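Long-range contact in AAA ATPase, central region (Enterococcus faecium, PDB 2R9G), which probably hydrolyses ATP as an MgsA-type AAA+ ATPase, of which this helical C-terminal fragment forms a four-chain assembly: residues I61-P66 with S104-M109. Sequence-based numbering, arbitrary orientation. Where two conformers were deposited one is given.
Sequences IGLGNP and SNSAYM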
loop_
_atom_site.group_PDB
_atom_site.type_symbol
_atom_site.label_atom_id
_atom_site.label_comp_id
_atom_site.label_asym_id
_atom_site.label_seq_id
_atom_site.Cartn_x
_atom_site.Cartn_y
_atom_site.Cartn_z
ATOM N N ILE C 61 -13.013 5.970 -9.166
ATOM C CA ILE C 61 -12.983 5.941 -7.706
ATOM C C ILE C 61 -12.064 7.066 -7.251
ATOM O O ILE C 61 -12.523 7.995 -6.587
ATOM C CB ILE C 61 -12.653 4.520 -7.137
ATOM C CG1 ILE C 61 -13.896 3.622 -7.180
ATOM C CG2 ILE C 61 -12.133 4.584 -5.698
ATOM C CD1 ILE C 61 -14.264 3.048 -8.576
ATOM N N GLY C 62 -10.793 7.010 -7.646
ATOM C CA GLY C 62 -9.861 8.134 -7.497
ATOM C C GLY C 62 -9.713 8.628 -6.072
ATOM O O GLY C 62 -9.331 7.867 -5.184
ATOM N N LEU C 63 -10.064 9.896 -5.854
ATOM C CA LEU C 63 -10.000 10.523 -4.523
ATOM C C LEU C 63 -11.146 10.125 -3.598
ATOM O O LEU C 63 -11.118 10.427 -2.400
ATOM C CB LEU C 63 -9.944 12.047 -4.654
ATOM C CG LEU C 63 -8.772 12.651 -5.426
ATOM C CD1 LEU C 63 -8.984 14.130 -5.556
ATOM C CD2 LEU C 63 -7.415 12.367 -4.779
ATOM N N GLY C 64 -12.145 9.446 -4.161
ATOM C CA GLY C 64 -13.218 8.832 -3.391
ATOM C C GLY C 64 -12.682 7.818 -2.399
ATOM O O GLY C 64 -13.197 7.701 -1.286
ATOM N N ASN C 65 -11.637 7.100 -2.812
ATOM C CA ASN C 65 -10.947 6.114 -1.985
ATOM C C ASN C 65 -9.532 5.849 -2.545
ATOM O O ASN C 65 -9.312 4.832 -3.217
ATOM C CB ASN C 65 -11.776 4.826 -1.933
ATOM C CG ASN C 65 -11.327 3.862 -0.835
ATOM O OD1 ASN C 65 -10.210 3.939 -0.322
ATOM N ND2 ASN C 65 -12.196 2.912 -0.508
ATOM N N PRO C 66 -8.568 6.765 -2.275
ATOM C CA PRO C 66 -7.196 6.622 -2.781
ATOM C C PRO C 66 -6.507 5.305 -2.413
ATOM O O PRO C 66 -5.767 4.775 -3.236
ATOM C CB PRO C 66 -6.453 7.800 -2.133
ATOM C CG PRO C 66 -7.469 8.770 -1.871
ATOM C CD PRO C 66 -8.710 8.008 -1.497
ATOM N N SER C 104 -15.242 9.273 -7.420
ATOM C CA SER C 104 -14.803 10.608 -7.762
ATOM C C SER C 104 -14.013 10.607 -9.064
ATOM O O SER C 104 -13.051 9.839 -9.226
ATOM C CB SER C 104 -13.952 11.202 -6.644
ATOM O OG SER C 104 -13.503 12.488 -7.016
ATOM N N ASN C 105 -14.427 11.474 -9.986
ATOM C CA ASN C 105 -13.683 11.694 -11.208
ATOM C C ASN C 105 -13.004 13.065 -11.229
ATOM O O ASN C 105 -12.421 13.456 -12.243
ATOM C CB ASN C 105 -14.587 11.491 -12.438
ATOM C CG ASN C 105 -15.680 12.569 -12.576
ATOM O OD1 ASN C 105 -16.029 13.274 -11.622
ATOM N ND2 ASN C 105 -16.243 12.668 -13.774
ATOM N N SER C 106 -13.079 13.773 -10.096
ATOM C CA SER C 106 -12.654 15.176 -9.986
ATOM C C SER C 106 -11.228 15.443 -10.447
ATOM O O SER C 106 -10.995 16.399 -11.173
ATOM C CB SER C 106 -12.848 15.700 -8.560
ATOM O OG SER C 106 -12.054 14.973 -7.640
ATOM N N ALA C 107 -10.280 14.600 -10.048
ATOM C CA ALA C 107 -8.879 14.800 -10.455
ATOM C C ALA C 107 -8.632 14.526 -11.940
ATOM O O ALA C 107 -7.795 15.181 -12.567
ATOM C CB ALA C 107 -7.959 13.965 -9.614
ATOM N N TYR C 108 -9.346 13.538 -12.472
ATOM C CA TYR C 108 -9.321 13.183 -13.889
ATOM C C TYR C 108 -9.873 14.335 -14.744
ATOM O O TYR C 108 -9.267 14.711 -15.762
ATOM C CB TYR C 108 -10.108 11.872 -14.078
ATOM C CG TYR C 108 -10.622 11.562 -15.466
ATOM C CD1 TYR C 108 -9.744 11.385 -16.538
ATOM C CD2 TYR C 108 -11.989 11.392 -15.696
ATOM C CE1 TYR C 108 -10.216 11.081 -17.811
ATOM C CE2 TYR C 108 -12.472 11.077 -16.961
ATOM C CZ TYR C 108 -11.579 10.928 -18.018
ATOM O OH TYR C 108 -12.037 10.619 -19.282
ATOM N N MET C 109 -10.998 14.899 -14.300
ATOM C CA MET C 109 -11.601 16.032 -14.993
ATOM C C MET C 109 -10.803 17.326 -14.867
ATOM O O MET C 109 -10.732 18.099 -15.826
ATOM C CB MET C 109 -13.057 16.220 -14.567
ATOM C CG MET C 109 -13.940 14.999 -14.840
ATOM S SD MET C 109 -14.741 14.907 -16.458
ATOM C CE MET C 109 -13.413 14.484 -17.564
HETATM O O HOH W 1 -10.952 11.943 -8.309
#
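A type II' beta turn, I61 to G64, which ends helix 46-61 and leads to helix 66-82 in the MgsA-type C-terminal region, packs against S104, S106 and A107, where helix 106-119 begins. The carbonyl I61 O accepts two backbone N-H groups: G64 N from its own turn at 2.9 Å, and S104 N across the contact at 3.1 Å, the latter weak and bent to 122°. G62 takes the positive phi of the second position in such a turn, and its lack of a CB lets S104 O come close; a CB here would run into that carbonyl.

The S104 side chain lies against the turn, its CB 3.5 Å from G64 N. Its OG stands anti to the backbone N (chi1 178°), where it accepts a weak bond from S106 N, closing an ST turn that leads into helix 106-119. A water whose oxygen lies 2.9 Å from S104 OG also donates to it. That water in turn accepts from A107 N, the second residue of helix 106-119, and weakly from L63 N, tying the turn to the helix start. Both serine hydroxyls also bond the carboxylate of E182, so helix 180-195 joins the contact. Beside this polar network the L63 side chain packs on E182 and L185 of helix 180-195 and on D93 of a second subunit, and its CD1 branch touches S106 OG at 3.8 Å and A107 CB at 4.2 Å.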